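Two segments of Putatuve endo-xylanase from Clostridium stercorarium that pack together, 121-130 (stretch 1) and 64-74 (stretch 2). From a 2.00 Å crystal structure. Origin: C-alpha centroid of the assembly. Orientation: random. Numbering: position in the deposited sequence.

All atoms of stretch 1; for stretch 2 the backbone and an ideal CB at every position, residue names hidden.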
# COMPACT_ATOMS: atom_id res chain seq x y z
N THR A 121 -0.55 6.03 11.45
CA THR A 121 0.83 6.35 11.82
C THR A 121 1.73 5.10 11.58
O THR A 121 1.26 3.97 11.59
CB THR A 121 0.96 6.82 13.27
OG1 THR A 121 0.75 5.68 14.11
CG2 THR A 121 -0.18 7.80 13.67
N ILE A 122 3.02 5.35 11.41
CA ILE A 122 4.02 4.32 11.28
C ILE A 122 5.21 4.71 12.15
O ILE A 122 5.41 5.90 12.39
CB ILE A 122 4.44 4.09 9.74
CG1 ILE A 122 4.94 5.35 9.02
CG2 ILE A 122 3.30 3.50 8.94
CD1 ILE A 122 6.05 5.07 7.93
N SER A 123 5.93 3.72 12.68
CA SER A 123 7.26 3.94 13.26
C SER A 123 8.04 4.78 12.28
O SER A 123 8.00 4.53 11.06
CB SER A 123 8.05 2.64 13.41
OG SER A 123 7.34 1.70 14.16
N ASN A 124 8.75 5.77 12.83
CA ASN A 124 9.60 6.64 12.05
C ASN A 124 10.56 5.81 11.22
O ASN A 124 11.34 5.06 11.77
CB ASN A 124 10.41 7.57 12.97
CG ASN A 124 11.25 8.59 12.16
OD1 ASN A 124 10.74 9.27 11.27
ND2 ASN A 124 12.55 8.67 12.45
N THR A 125 10.49 5.98 9.90
CA THR A 125 11.27 5.22 8.93
C THR A 125 12.02 6.22 8.05
O THR A 125 11.41 7.15 7.53
CB THR A 125 10.25 4.40 8.08
OG1 THR A 125 9.50 3.56 8.96
CG2 THR A 125 10.92 3.43 7.07
N ALA A 126 13.31 5.99 7.86
CA ALA A 126 14.20 6.88 7.11
C ALA A 126 15.07 6.08 6.12
O ALA A 126 15.14 4.86 6.19
CB ALA A 126 15.09 7.67 8.09
N GLY A 127 15.67 6.78 5.17
CA GLY A 127 16.55 6.20 4.15
C GLY A 127 15.81 5.29 3.18
O GLY A 127 14.59 5.34 3.08
N VAL A 128 16.55 4.42 2.50
CA VAL A 128 15.97 3.63 1.43
C VAL A 128 15.54 2.26 1.91
O VAL A 128 16.38 1.50 2.43
CB VAL A 128 16.91 3.52 0.19
CG1 VAL A 128 16.20 2.72 -0.93
CG2 VAL A 128 17.25 4.94 -0.30
N LYS A 129 14.24 1.95 1.72
CA LYS A 129 13.63 0.72 2.19
C LYS A 129 12.78 0.01 1.14
O LYS A 129 12.19 0.63 0.26
CB LYS A 129 12.74 0.94 3.43
CG LYS A 129 13.37 1.59 4.67
CD LYS A 129 14.45 0.76 5.32
CE LYS A 129 14.77 1.25 6.75
NZ LYS A 129 15.98 2.21 6.74
N ASP A 130 12.70 -1.31 1.27
CA ASP A 130 11.70 -2.10 0.59
C ASP A 130 10.45 -2.19 1.42
O ASP A 130 10.51 -2.59 2.59
CB ASP A 130 12.22 -3.49 0.31
CG ASP A 130 13.41 -3.49 -0.64
OD1 ASP A 130 13.74 -2.46 -1.31
OD2 ASP A 130 14.11 -4.48 -0.74
N UNK A 64 5.08 -5.97 -2.85
CA UNK A 64 6.34 -5.46 -2.43
C UNK A 64 6.76 -4.36 -3.38
O UNK A 64 6.66 -4.53 -4.59
CB UNK A 64 7.39 -6.57 -2.36
N UNK A 65 7.25 -3.27 -2.79
CA UNK A 65 7.68 -2.06 -3.49
C UNK A 65 9.08 -1.75 -3.01
O UNK A 65 9.29 -1.25 -1.90
CB UNK A 65 6.73 -0.88 -3.25
N UNK A 66 10.04 -2.04 -3.89
CA UNK A 66 11.45 -1.93 -3.57
C UNK A 66 11.94 -0.51 -3.71
O UNK A 66 11.37 0.27 -4.44
CB UNK A 66 12.27 -2.86 -4.46
N UNK A 67 13.00 -0.16 -2.99
CA UNK A 67 13.69 1.11 -3.22
C UNK A 67 12.81 2.34 -3.00
O UNK A 67 12.84 3.27 -3.80
CB UNK A 67 14.24 1.14 -4.65
N UNK A 68 12.05 2.36 -1.91
CA UNK A 68 11.37 3.62 -1.54
C UNK A 68 12.32 4.52 -0.71
O UNK A 68 12.90 4.08 0.29
CB UNK A 68 10.09 3.32 -0.75
N UNK A 69 12.45 5.77 -1.13
CA UNK A 69 13.31 6.72 -0.46
C UNK A 69 12.51 7.56 0.57
O UNK A 69 11.70 8.40 0.18
CB UNK A 69 13.98 7.63 -1.49
N UNK A 70 12.71 7.27 1.87
CA UNK A 70 11.99 7.91 3.01
C UNK A 70 12.74 9.17 3.51
O UNK A 70 12.31 9.86 4.45
CB UNK A 70 11.83 6.91 4.16
N UNK A 71 13.90 9.45 2.93
CA UNK A 71 14.65 10.63 3.28
C UNK A 71 14.97 10.65 4.74
O UNK A 71 15.42 9.65 5.28
CB UNK A 71 13.88 11.90 2.89
N UNK A 72 14.74 11.77 5.41
CA UNK A 72 15.06 11.85 6.82
C UNK A 72 13.91 11.46 7.75
O UNK A 72 13.97 11.71 8.93
CB UNK A 72 15.52 13.27 7.15
N UNK A 73 12.87 10.81 7.22
CA UNK A 73 11.84 10.25 8.08
C UNK A 73 10.45 10.46 7.55
O UNK A 73 10.14 11.55 7.04
CB UNK A 73 11.94 10.85 9.48
N UNK A 74 9.62 9.43 7.64
CA UNK A 74 8.16 9.53 7.51
C UNK A 74 7.50 8.91 8.76
O UNK A 74 8.03 7.95 9.33
CB UNK A 74 7.68 8.83 6.24

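At positions 64 and 65 CA-to-CB points sideways and no atom of stretch 1 lies within 5.5 Å of either ideal CB, so many strand-forming residues would suit. They are Thr-64 and Tyr-65, and the tyrosine ring leads away from stretch 1.

At position 66 CA-to-CB points away overall, yet the ideal CB lies 3.5 Å from Asp-130 OD1. A carboxylate so close favours a basic or polar side chain long enough to curl back. Lys-66 does so, its NZ forming a salt bridge with Asp-130 OD2 at 3.1 Å.

Position 67 has phi/psi of 61/46, a left-handed conformation that asparagine, glycine and aspartate tolerate best. Its CB points away, 4.5 Å from Val-128 CG1. The residue is Asn-67, and its backbone N donates to Asp-130 OD1 (2.9 Å).

Position 68 is in an antiparallel, hydrogen-bonded pair with Lys-129. Its CB lies on the same sheet face as those of Lys-129 and Thr-125, where a beta-branched or other aliphatic residue would fit. Ile-68 occupies it; its N donates to Lys-129 O (2.8 Å), and its O accepts from Lys-129 N (2.9 Å).

Position 69 shares the other face with Val-128, CG2 of which is 4.4 Å from the ideal CB. Many side chains would suit. Asp-69 OD1 accepts a hydrogen bond from the backbone N of position 71 (3.0 Å), bracing the turn that follows.

Position 70 points toward stretch 1, its ideal CB 3.4 Å from both Thr-125 O and Gly-127 O. Beyond lie the methyls of Thr-125 and Ile-122 and the aliphatic part of Lys-129, a setting for a large apolar or aromatic side chain. Phe-70 fills it: Thr-125 CG2 sits over one ring face, and Ile-122 CD1 approaches Phe-70 CE2 at 4.3 Å. Phe-70 N donates to Gly-127 O (3.0 Å).

A type II' turn runs from 70 to 73. Position 71, with positive phi, favours glycine; Gly-71 O accepts from Gly-127 N (2.9 Å). Position 72 points into space free of stretch 1, suiting polar residues, and is Asp-72, whose O is linked through a water to Asn-124 ND2.

At position 73 an ideal CB would stand 2.7 Å from Asn-124 OD1, a clash, and phi/psi of 138/137 independently demands glycine. Gly-73 instead brings its CA within 3.2 Å of Thr-125 O.

Position 74 pairs with Thr-125, its CB 4.4 Å from Ile-122 CD1, so a small apolar residue fits comfortably. Ala-74 exchanges two backbone hydrogen bonds with Thr-125: N to Thr-125 O (2.9 Å) and O from Thr-125 N (3.2 Å).

Stretch 2 (64-74) TYKNIDFGDGA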
# COMPACT_ATOMS: atom_id res chain seq x y z
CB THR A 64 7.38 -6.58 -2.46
OG1 THR A 64 7.04 -7.57 -1.47
CG2 THR A 64 8.82 -6.08 -2.08
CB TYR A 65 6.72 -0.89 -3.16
CG TYR A 65 5.30 -1.26 -3.45
CD1 TYR A 65 4.55 -2.01 -2.52
CD2 TYR A 65 4.70 -0.89 -4.65
CE1 TYR A 65 3.25 -2.37 -2.79
CE2 TYR A 65 3.39 -1.25 -4.92
CZ TYR A 65 2.67 -1.99 -3.99
OH TYR A 65 1.38 -2.39 -4.25
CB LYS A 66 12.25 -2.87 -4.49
CG LYS A 66 12.07 -4.34 -4.16
CD LYS A 66 12.99 -5.19 -5.03
CE LYS A 66 14.09 -5.88 -4.20
NZ LYS A 66 15.16 -4.95 -3.63
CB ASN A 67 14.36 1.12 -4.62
CG ASN A 67 15.32 -0.08 -4.81
OD1 ASN A 67 15.20 -0.88 -5.76
ND2 ASN A 67 16.22 -0.22 -3.87
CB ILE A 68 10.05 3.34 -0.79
CG1 ILE A 68 9.16 2.33 -1.53
CG2 ILE A 68 9.31 4.62 -0.44
CD1 ILE A 68 9.04 2.54 -3.05
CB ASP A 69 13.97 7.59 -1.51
CG ASP A 69 14.94 8.54 -0.92
OD1 ASP A 69 15.12 8.52 0.31
OD2 ASP A 69 15.54 9.39 -1.60
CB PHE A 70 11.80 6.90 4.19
CG PHE A 70 10.68 5.87 3.96
CD1 PHE A 70 10.87 4.77 3.11
CD2 PHE A 70 9.43 6.01 4.58
CE1 PHE A 70 9.86 3.85 2.88
CE2 PHE A 70 8.41 5.07 4.37
CZ PHE A 70 8.63 3.98 3.50
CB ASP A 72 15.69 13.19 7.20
CG ASP A 72 14.82 14.38 6.84
OD1 ASP A 72 13.59 14.23 6.65
OD2 ASP A 72 15.30 15.53 6.71
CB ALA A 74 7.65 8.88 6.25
O HOH W 1 14.60 10.25 11.00
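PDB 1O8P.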